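Local structure of transcriptional repressor PadR (Bacillus cereus, 6JYI) at residues E150-S153 with L154-I158; G44-Y47 with P48-Q52; K20-G24 with Y25-I29. The protein probably binds DNA as a dimeric PadR-family transcription factor, repressing its target genes through a winged helix-turn-helix domain. All coordinates share one frame; numbering follows the deposited sequence.

Contact 1 (E150-S153 with L154-I158)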
ATOM      1  N   GLU A 150      -6.359 -16.872  -8.482  1.00 22.00           N
ATOM      2  CA  GLU A 150      -4.964 -16.479  -8.175  1.00 23.76           C
ATOM      3  C   GLU A 150      -4.420 -15.484  -9.186  1.00 24.39           C
ATOM      4  O   GLU A 150      -3.641 -14.594  -8.850  1.00 26.76           O
ATOM      5  CB  GLU A 150      -4.056 -17.698  -8.122  1.00 24.23           C
ATOM      6  CG  GLU A 150      -4.399 -18.639  -6.952  1.00 24.16           C
ATOM      7  CD  GLU A 150      -3.568 -19.909  -6.956  1.00 28.65           C
ATOM      8  OE1 GLU A 150      -3.331 -20.439  -8.069  1.00 27.94           O
ATOM      9  OE2 GLU A 150      -3.223 -20.408  -5.840  1.00 30.28           O
ATOM     10  N   GLU A 151      -4.815 -15.634 -10.432  1.00 24.15           N
ATOM     11  CA  GLU A 151      -4.368 -14.734 -11.460  1.00 25.52           C
ATOM     12  C   GLU A 151      -4.928 -13.308 -11.252  1.00 25.87           C
ATOM     13  O   GLU A 151      -4.324 -12.344 -11.721  1.00 24.92           O
ATOM     14  CB  GLU A 151      -4.758 -15.288 -12.840  1.00 26.27           C
ATOM     15  CG  GLU A 151      -4.387 -14.426 -14.018  1.00 30.91           C
ATOM     16  CD  GLU A 151      -2.977 -14.648 -14.543  1.00 35.06           C
ATOM     17  OE1 GLU A 151      -2.407 -15.721 -14.256  1.00 35.77           O
ATOM     18  OE2 GLU A 151      -2.472 -13.750 -15.293  1.00 37.24           O
ATOM     19  N   ILE A 152      -6.077 -13.165 -10.552  1.00 25.99           N
ATOM     20  CA  ILE A 152      -6.627 -11.805 -10.310  1.00 25.12           C
ATOM     21  C   ILE A 152      -5.606 -10.918  -9.577  1.00 25.52           C
ATOM     22  O   ILE A 152      -5.406  -9.766  -9.970  1.00 24.99           O
ATOM     23  CB  ILE A 152      -7.990 -11.830  -9.580  1.00 24.73           C
ATOM     24  CG1 ILE A 152      -8.999 -12.623 -10.403  1.00 24.03           C
ATOM     25  CG2 ILE A 152      -8.520 -10.376  -9.268  1.00 24.23           C
ATOM     26  CD1 ILE A 152     -10.350 -12.868  -9.717  1.00 26.45           C
ATOM     27  N   SER A 153      -4.921 -11.442  -8.567  1.00 25.46           N
ATOM     28  CA  SER A 153      -3.940 -10.615  -7.830  1.00 26.69           C
ATOM     29  C   SER A 153      -2.862 -10.086  -8.741  1.00 27.29           C
ATOM     30  O   SER A 153      -2.514  -8.912  -8.677  1.00 27.99           O
ATOM     31  CB  SER A 153      -3.325 -11.328  -6.587  1.00 27.01           C
ATOM     32  OG  SER A 153      -2.575 -12.473  -6.902  1.00 31.05           O
ATOM     33  N   LEU A 154      -2.336 -10.946  -9.615  1.00 26.38           N
ATOM     34  CA  LEU A 154      -1.363 -10.525 -10.612  1.00 26.41           C
ATOM     35  C   LEU A 154      -1.904  -9.483 -11.558  1.00 26.94           C
ATOM     36  O   LEU A 154      -1.272  -8.424 -11.766  1.00 26.88           O
ATOM     37  CB  LEU A 154      -0.877 -11.731 -11.430  1.00 26.55           C
ATOM     38  CG  LEU A 154       0.040 -11.518 -12.618  1.00 28.05           C
ATOM     39  CD1 LEU A 154       1.341 -10.811 -12.180  1.00 31.02           C
ATOM     40  CD2 LEU A 154       0.312 -12.885 -13.345  1.00 27.28           C
ATOM     41  N   ASP A 155      -3.035  -9.792 -12.184  1.00 27.25           N
ATOM     42  CA  ASP A 155      -3.549  -8.932 -13.261  1.00 27.87           C
ATOM     43  C   ASP A 155      -4.009  -7.578 -12.720  1.00 27.77           C
ATOM     44  O   ASP A 155      -3.869  -6.569 -13.389  1.00 27.19           O
ATOM     45  CB  ASP A 155      -4.699  -9.593 -13.980  1.00 27.96           C
ATOM     46  CG  ASP A 155      -4.260 -10.814 -14.771  1.00 30.19           C
ATOM     47  OD1 ASP A 155      -3.056 -11.139 -14.742  1.00 31.69           O
ATOM     48  OD2 ASP A 155      -5.127 -11.426 -15.409  1.00 31.28           O
ATOM     49  N   VAL A 156      -4.557  -7.557 -11.517  1.00 27.60           N
ATOM     50  CA  VAL A 156      -4.939  -6.271 -10.920  1.00 27.56           C
ATOM     51  C   VAL A 156      -3.698  -5.419 -10.660  1.00 29.34           C
ATOM     52  O   VAL A 156      -3.649  -4.206 -10.994  1.00 28.32           O
ATOM     53  CB  VAL A 156      -5.825  -6.462  -9.679  1.00 27.87           C
ATOM     54  CG1 VAL A 156      -6.113  -5.137  -8.970  1.00 28.23           C
ATOM     55  CG2 VAL A 156      -7.154  -7.102 -10.096  1.00 25.74           C
ATOM     56  N   GLY A 157      -2.653  -6.060 -10.152  1.00 29.37           N
ATOM     57  CA  GLY A 157      -1.405  -5.370  -9.902  1.00 30.75           C
ATOM     58  C   GLY A 157      -0.773  -4.785 -11.120  1.00 31.90           C
ATOM     59  O   GLY A 157      -0.409  -3.603 -11.121  1.00 34.15           O
ATOM     60  N   ILE A 158      -0.624  -5.593 -12.164  1.00 31.65           N
ATOM     61  CA  ILE A 158      -0.131  -5.122 -13.434  1.00 32.96           C
ATOM     62  C   ILE A 158      -1.044  -4.017 -14.032  1.00 32.54           C
ATOM     63  O   ILE A 158      -0.540  -3.072 -14.601  1.00 33.73           O
ATOM     64  CB  ILE A 158       0.028  -6.287 -14.435  1.00 33.99           C
ATOM     65  CG1 ILE A 158       1.132  -7.244 -13.931  1.00 35.74           C
ATOM     66  CG2 ILE A 158       0.312  -5.791 -15.864  1.00 35.36           C
ATOM     67  CD1 ILE A 158       1.486  -8.315 -14.917  1.00 40.72           C
TER

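Contact 2 (G44-Y47 with P48-Q52)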
ATOM      1  N   GLY A  44      10.757  -7.913   7.505  1.00 45.36           N
ATOM      2  CA  GLY A  44      11.684  -8.091   8.637  1.00 46.02           C
ATOM      3  C   GLY A  44      11.067  -8.888   9.775  1.00 44.52           C
ATOM      4  O   GLY A  44      11.778  -9.438  10.620  1.00 45.49           O
HETATM    5  N   MSE A  45       9.740  -8.957   9.789  1.00 41.94           N
HETATM    6  CA  MSE A  45       9.024  -9.718  10.802  1.00 40.87           C
HETATM    7  C   MSE A  45       8.764 -11.209  10.465  1.00 37.60           C
HETATM    8  O   MSE A  45       8.143 -11.888  11.257  1.00 36.03           O
HETATM    9  CB  MSE A  45       7.713  -9.002  11.147  1.00 40.67           C
HETATM   10  CG  MSE A  45       7.971  -7.731  12.006  1.00 46.17           C
HETATM   11 SE   MSE A  45       8.990  -8.119  13.691  1.00 56.09          SE
HETATM   12  CE  MSE A  45       7.553  -9.190  14.461  1.00 55.10           C
ATOM     13  N   ILE A  46       9.276 -11.714   9.340  1.00 36.45           N
ATOM     14  CA  ILE A  46       9.040 -13.127   8.953  1.00 33.72           C
ATOM     15  C   ILE A  46       9.502 -14.128  10.007  1.00 33.38           C
ATOM     16  O   ILE A  46       8.728 -14.961  10.451  1.00 31.08           O
ATOM     17  CB  ILE A  46       9.659 -13.454   7.554  1.00 34.40           C
ATOM     18  CG1 ILE A  46       8.870 -12.741   6.469  1.00 34.44           C
ATOM     19  CG2 ILE A  46       9.659 -14.954   7.263  1.00 32.10           C
ATOM     20  CD1 ILE A  46       9.479 -12.897   5.075  1.00 37.35           C
ATOM     21  N   TYR A  47      10.758 -14.077  10.421  1.00 34.63           N
ATOM     22  CA  TYR A  47      11.213 -15.041  11.441  1.00 35.76           C
ATOM     23  C   TYR A  47      10.524 -14.870  12.808  1.00 35.55           C
ATOM     24  O   TYR A  47      10.074 -15.863  13.389  1.00 34.69           O
ATOM     25  CB  TYR A  47      12.749 -15.088  11.556  1.00 38.00           C
ATOM     26  CG  TYR A  47      13.347 -15.887  10.430  1.00 38.81           C
ATOM     27  CD1 TYR A  47      13.077 -17.258  10.299  1.00 39.69           C
ATOM     28  CD2 TYR A  47      14.156 -15.285   9.476  1.00 42.42           C
ATOM     29  CE1 TYR A  47      13.611 -18.006   9.261  1.00 38.28           C
ATOM     30  CE2 TYR A  47      14.688 -16.032   8.422  1.00 43.72           C
ATOM     31  CZ  TYR A  47      14.392 -17.391   8.316  1.00 41.69           C
ATOM     32  OH  TYR A  47      14.904 -18.133   7.281  1.00 41.84           O
ATOM     33  N   PRO A  48      10.406 -13.626  13.306  1.00 36.09           N
ATOM     34  CA  PRO A  48       9.615 -13.411  14.528  1.00 35.67           C
ATOM     35  C   PRO A  48       8.208 -13.978  14.439  1.00 32.77           C
ATOM     36  O   PRO A  48       7.724 -14.578  15.401  1.00 32.59           O
ATOM     37  CB  PRO A  48       9.573 -11.877  14.646  1.00 36.47           C
ATOM     38  CG  PRO A  48      10.951 -11.466  14.102  1.00 39.05           C
ATOM     39  CD  PRO A  48      11.180 -12.420  12.940  1.00 37.84           C
ATOM     40  N   THR A  49       7.559 -13.816  13.290  1.00 31.16           N
ATOM     41  CA  THR A  49       6.214 -14.351  13.087  1.00 29.18           C
ATOM     42  C   THR A  49       6.225 -15.882  13.058  1.00 27.80           C
ATOM     43  O   THR A  49       5.360 -16.518  13.662  1.00 28.19           O
ATOM     44  CB  THR A  49       5.561 -13.790  11.804  1.00 28.76           C
ATOM     45  OG1 THR A  49       5.485 -12.379  11.903  1.00 28.23           O
ATOM     46  CG2 THR A  49       4.108 -14.333  11.599  1.00 28.39           C
ATOM     47  N   LEU A  50       7.205 -16.471  12.375  1.00 27.43           N
ATOM     48  CA  LEU A  50       7.352 -17.915  12.350  1.00 27.09           C
ATOM     49  C   LEU A  50       7.540 -18.462  13.775  1.00 28.43           C
ATOM     50  O   LEU A  50       6.858 -19.405  14.187  1.00 28.16           O
ATOM     51  CB  LEU A  50       8.524 -18.320  11.450  1.00 26.92           C
ATOM     52  CG  LEU A  50       8.299 -18.149   9.950  1.00 26.21           C
ATOM     53  CD1 LEU A  50       9.619 -18.186   9.168  1.00 29.10           C
ATOM     54  CD2 LEU A  50       7.327 -19.211   9.464  1.00 24.25           C
ATOM     55  N   ARG A  51       8.386 -17.813  14.562  1.00 30.48           N
ATOM     56  CA  ARG A  51       8.703 -18.288  15.916  1.00 32.35           C
ATOM     57  C   ARG A  51       7.451 -18.205  16.802  1.00 31.84           C
ATOM     58  O   ARG A  51       7.191 -19.095  17.607  1.00 31.73           O
ATOM     59  CB  ARG A  51       9.861 -17.476  16.520  1.00 34.97           C
ATOM     60  CG  ARG A  51      10.099 -17.674  18.037  1.00 41.59           C
ATOM     61  CD  ARG A  51      10.101 -19.153  18.544  1.00 48.72           C
ATOM     62  NE  ARG A  51      10.903 -20.091  17.749  1.00 52.96           N
ATOM     63  CZ  ARG A  51      12.238 -20.079  17.664  1.00 58.22           C
ATOM     64  NH1 ARG A  51      12.957 -19.146  18.296  1.00 60.75           N
ATOM     65  NH2 ARG A  51      12.868 -20.993  16.917  1.00 58.61           N
ATOM     66  N   GLN A  52       6.664 -17.152  16.625  1.00 31.01           N
ATOM     67  CA  GLN A  52       5.454 -16.974  17.424  1.00 30.75           C
ATOM     68  C   GLN A  52       4.397 -18.030  17.065  1.00 28.87           C
ATOM     69  O   GLN A  52       3.736 -18.628  17.947  1.00 28.71           O
ATOM     70  CB  GLN A  52       4.888 -15.574  17.232  1.00 30.05           C
ATOM     71  CG  GLN A  52       3.628 -15.285  18.119  1.00 31.74           C
ATOM     72  CD  GLN A  52       3.888 -15.518  19.594  1.00 33.92           C
ATOM     73  OE1 GLN A  52       4.978 -15.221  20.101  1.00 35.49           O
ATOM     74  NE2 GLN A  52       2.884 -16.054  20.309  1.00 36.55           N
TER

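Contact 3 (K20-G24 with Y25-I29)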
ATOM      1  N   LYS A  20       1.952 -26.198   0.885  1.00 40.35           N
ATOM      2  CA  LYS A  20       2.934 -27.153   1.380  1.00 39.94           C
ATOM      3  C   LYS A  20       3.956 -26.516   2.276  1.00 37.04           C
ATOM      4  O   LYS A  20       4.066 -25.284   2.348  1.00 36.06           O
ATOM      5  CB  LYS A  20       3.615 -27.922   0.240  1.00 42.66           C
ATOM      6  CG  LYS A  20       4.765 -27.174  -0.419  1.00 44.52           C
ATOM      7  CD  LYS A  20       5.158 -27.814  -1.739  1.00 49.45           C
ATOM      8  CE  LYS A  20       5.854 -26.799  -2.646  1.00 51.69           C
ATOM      9  NZ  LYS A  20       4.913 -25.690  -3.031  1.00 51.19           N
ATOM     10  N   GLU A  21       4.660 -27.387   2.982  1.00 36.38           N
ATOM     11  CA  GLU A  21       5.728 -26.993   3.831  1.00 35.48           C
ATOM     12  C   GLU A  21       6.726 -26.174   3.016  1.00 34.12           C
ATOM     13  O   GLU A  21       6.955 -26.434   1.836  1.00 33.25           O
ATOM     14  CB  GLU A  21       6.388 -28.208   4.516  1.00 36.98           C
ATOM     15  CG  GLU A  21       7.130 -29.261   3.608  1.00 40.45           C
ATOM     16  CD  GLU A  21       6.219 -30.362   3.042  1.00 45.30           C
ATOM     17  OE1 GLU A  21       4.969 -30.197   3.057  1.00 45.61           O
ATOM     18  OE2 GLU A  21       6.764 -31.380   2.534  1.00 49.18           O
ATOM     19  N   LEU A  22       7.292 -25.172   3.667  1.00 32.19           N
ATOM     20  CA  LEU A  22       8.295 -24.312   3.070  1.00 31.31           C
ATOM     21  C   LEU A  22       9.407 -24.064   4.072  1.00 31.26           C
ATOM     22  O   LEU A  22       9.150 -24.016   5.260  1.00 28.73           O
ATOM     23  CB  LEU A  22       7.642 -22.984   2.709  1.00 30.46           C
ATOM     24  CG  LEU A  22       6.601 -23.020   1.577  1.00 30.04           C
ATOM     25  CD1 LEU A  22       5.880 -21.647   1.523  1.00 30.33           C
ATOM     26  CD2 LEU A  22       7.291 -23.314   0.277  1.00 30.67           C
ATOM     27  N   SER A  23      10.644 -23.960   3.579  1.00 31.89           N
ATOM     28  CA  SER A  23      11.747 -23.488   4.395  1.00 32.15           C
ATOM     29  C   SER A  23      11.593 -21.988   4.662  1.00 31.83           C
ATOM     30  O   SER A  23      10.852 -21.275   3.945  1.00 30.80           O
ATOM     31  CB  SER A  23      13.065 -23.716   3.660  1.00 33.81           C
ATOM     32  OG  SER A  23      13.099 -22.957   2.455  1.00 31.72           O
ATOM     33  N   GLY A  24      12.338 -21.493   5.649  1.00 31.33           N
ATOM     34  CA  GLY A  24      12.462 -20.049   5.865  1.00 30.40           C
ATOM     35  C   GLY A  24      12.949 -19.314   4.631  1.00 29.88           C
ATOM     36  O   GLY A  24      12.441 -18.236   4.287  1.00 28.94           O
ATOM     37  N   TYR A  25      13.928 -19.893   3.956  1.00 30.12           N
ATOM     38  CA  TYR A  25      14.497 -19.299   2.747  1.00 31.82           C
ATOM     39  C   TYR A  25      13.370 -19.014   1.738  1.00 31.00           C
ATOM     40  O   TYR A  25      13.215 -17.896   1.221  1.00 29.18           O
ATOM     41  CB  TYR A  25      15.487 -20.272   2.139  1.00 33.05           C
ATOM     42  CG  TYR A  25      16.167 -19.837   0.870  1.00 37.23           C
ATOM     43  CD1 TYR A  25      17.017 -18.749   0.854  1.00 41.60           C
ATOM     44  CD2 TYR A  25      16.007 -20.558  -0.306  1.00 41.44           C
ATOM     45  CE1 TYR A  25      17.665 -18.361  -0.307  1.00 45.99           C
ATOM     46  CE2 TYR A  25      16.656 -20.187  -1.473  1.00 43.50           C
ATOM     47  CZ  TYR A  25      17.486 -19.094  -1.468  1.00 46.13           C
ATOM     48  OH  TYR A  25      18.142 -18.706  -2.617  1.00 50.26           O
ATOM     49  N   ASP A  26      12.579 -20.049   1.491  1.00 30.04           N
ATOM     50  CA  ASP A  26      11.521 -19.964   0.512  1.00 30.73           C
ATOM     51  C   ASP A  26      10.393 -18.984   0.905  1.00 28.49           C
ATOM     52  O   ASP A  26       9.892 -18.250   0.045  1.00 28.05           O
ATOM     53  CB  ASP A  26      10.981 -21.353   0.182  1.00 31.10           C
ATOM     54  CG  ASP A  26      11.816 -22.077  -0.916  1.00 35.15           C
ATOM     55  OD1 ASP A  26      12.748 -21.493  -1.521  1.00 41.57           O
ATOM     56  OD2 ASP A  26      11.503 -23.217  -1.225  1.00 39.50           O
ATOM     57  N   ILE A  27      10.019 -18.954   2.178  1.00 26.70           N
ATOM     58  CA  ILE A  27       9.054 -18.000   2.634  1.00 26.36           C
ATOM     59  C   ILE A  27       9.536 -16.569   2.353  1.00 26.77           C
ATOM     60  O   ILE A  27       8.769 -15.750   1.813  1.00 25.12           O
ATOM     61  CB  ILE A  27       8.765 -18.172   4.134  1.00 26.09           C
ATOM     62  CG1 ILE A  27       8.047 -19.506   4.332  1.00 27.03           C
ATOM     63  CG2 ILE A  27       7.936 -17.006   4.636  1.00 24.30           C
ATOM     64  CD1 ILE A  27       7.911 -19.908   5.794  1.00 29.16           C
ATOM     65  N   LYS A  28      10.792 -16.279   2.690  1.00 27.74           N
ATOM     66  CA  LYS A  28      11.355 -14.980   2.400  1.00 28.59           C
ATOM     67  C   LYS A  28      11.325 -14.627   0.896  1.00 29.28           C
ATOM     68  O   LYS A  28      11.012 -13.500   0.512  1.00 27.85           O
ATOM     69  CB  LYS A  28      12.780 -14.851   2.956  1.00 32.01           C
ATOM     70  CG  LYS A  28      12.771 -14.569   4.484  1.00 33.49           C
ATOM     71  CD  LYS A  28      14.138 -14.585   5.144  1.00 35.73           C
ATOM     72  CE  LYS A  28      15.031 -13.516   4.659  1.00 37.18           C
ATOM     73  NZ  LYS A  28      16.313 -13.496   5.400  1.00 38.67           N
ATOM     74  N   ILE A  29      11.681 -15.569   0.043  1.00 29.59           N
ATOM     75  CA  ILE A  29      11.743 -15.243  -1.385  1.00 31.47           C
ATOM     76  C   ILE A  29      10.325 -14.986  -1.897  1.00 29.39           C
ATOM     77  O   ILE A  29      10.126 -14.026  -2.618  1.00 28.98           O
ATOM     78  CB  ILE A  29      12.469 -16.306  -2.215  1.00 32.97           C
ATOM     79  CG1 ILE A  29      13.844 -16.629  -1.603  1.00 35.71           C
ATOM     80  CG2 ILE A  29      12.669 -15.807  -3.663  1.00 36.74           C
ATOM     81  CD1 ILE A  29      15.006 -15.709  -2.016  1.00 42.27           C
TER

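Contact 1 (E150-S153 with L154-I158)
Glu151 and Asp155, one helical turn apart near the start of the long C-terminal helix 148-175, bring their carboxylates together with OE2 of the glutamate 2.7 Å from OD1 of the aspartate. In the glutamate, CG anti to the backbone N carries the chain forward along the helix, and a turn about CB-CG (chi2 86°) brings the acid group across to the aspartate. With its CG beside its own backbone N (chi1 -68°), the aspartate leans back toward the glutamate. The two flat groups are turned 71° against each other, and one oxygen of each does the touching. Leu154 comes in beside this pair, its CD2 methyl 3.5 Å from Glu151 OE2, giving the acid oxygen an apolar neighbour.

Around the helix, Ile152 and Val156, again an i to i+4 pair, lie side by side and point the same way, with their CG2 methyls 3.6 Å apart. This apolar strip belongs to the dimer interface, packing on Leu168 and Leu103 of the second subunit, while Leu154 faces Leu135 and Tyr139 of helix 114-142. Beneath run ordinary helical bonds, among them Asp155 N to Glu151 O at 2.9 Å. Ser153 OG is hydrogen-bonded to the hydroxyl of Tyr139.

Two acid oxygens this close would repel if both groups were charged, so one of them probably carries a proton. Asp155 OD2 also forms a salt bridge with Lys171 of the second subunit, a positive charge that would tend to keep the aspartate ionised and may leave Glu151 as the likelier proton holder.

Contact 2 (G44-Y47 with P48-Q52)
The first turn of helix 46-55, which by its place after helix 24-35 and before the two antiparallel strands is probably the recognition helix of a winged helix-turn-helix, opens with Thr49 reaching back to Met45, the residue just before the helix. The carbonyl oxygen of Met45 is gripped twice by the threonine. Thr49 N donates to Met45 O at 2.9 Å, close to the direction of the carbonyl bond, and Thr49 OG1 donates to the same oxygen at 2.8 Å from well above the carbonyl plane. The hydroxyl can do this because it stands beside its own backbone N (chi1 -59°), facing back toward the helix start.

Met45, present as selenomethionine, folds over the proline that follows three residues on. Its chain is bent about CB-CG and about CG-SE, crosses Pro48 at about a right angle and sets CE 3.4 Å from Pro48 CB, tighter than usual for two carbons. Pro48 has no N-H to offer, which costs little in the opening turn of a helix.

As expected of a helix in a winged helix-turn-helix, one side packs on the other helices: Ile46 and Leu50, both buried, run alongside each other, Ile46 CG2 lying 3.8 Å from Leu50 CD1. Ile46 continues onto Ile27 and Phe31 of helix 24-35, and Leu50 onto Val13 of helix 8-19. The same CD1 methyl of Leu50 also meets the Tyr47 ring, obliquely, at 3.8 Å from Tyr47 CD1. Tyr47 and Leu50 both touch Tyr75 of strand 72-77. Further along, Leu50 N bonds to Ile46 O at 2.9 Å and Arg51 N to Tyr47 O at 2.8 Å.

Contact 3 (K20-G24 with Y25-I29)
Gly24, Ile27 and Ser23 carry the start of helix 24-35, where the chain arriving from helix 8-19 turns into its next helix. Ser23 is the N-cap. Its OG accepts from Asp26 N at 3.1 Å, in a fairly straight bond (162° at the hydrogen), and so takes up one of the amide hydrogens that the first turn would otherwise leave without a helical partner. The hydroxyl reaches that amide because it sits between its own backbone N and carbonyl carbon (chi1 63°), a position that turns OG toward the helix mouth. There it also lies against Asp26 CB, at 3.5 Å.

The carbonyl of the same serine serves Ile27, whose N donates to Ser23 O at 3.0 Å. Ile27 holds CG1 beside its backbone N, which folds this branch back to within 3.3 Å of Ser23 O. CG1 goes on to meet Leu22 CB at 3.9 Å, the two side chains crossing at a slant. This pairing of Leu22, just before the N-cap, with Ile27, the fourth residue after the cap, is a hydrophobic staple, formed here alongside the capping bond. The backbone of Leu22 is in turn hydrogen-bonded to Tyr75 of strand 72-77, and Ile27 packs on Ile46 and Leu50 of helix 46-55.

Gly24, the first helical residue, contributes through its backbone. Its carbonyl oxygen receives Lys28 N at 3.0 Å in a nearly linear bond, and CB and CG of the lysine pass close by that oxygen.

Cap and staple together probably help to set where the helix begins: the serine supplies an acceptor for an early amide, and the staple ties the preceding loop residue to the buried side of the helix.

Overall arrangement
Contacts 2 and 3 belong to the same unit, the probable DNA-binding domain, and touch directly: Tyr47 and Ile46 pack on Gly24, Ile27 and Lys28, bringing the starts of helices 46-55 and 24-35 together. Their centres are about 12 Å apart. Both are partly buried helix beginnings, yet one has a serine cap with a hydrophobic staple and the other a threonine that makes two hydrogen bonds to one backbone carbonyl. Contact 1 differs: it is buried, sits within helix 148-175 and borders the second subunit, where Asp155 pairs with a lysine of that subunit and Ile152 and Val156 pack on its leucines. Its centre lies about 27 Å from that of contact 2, across the chain's centre.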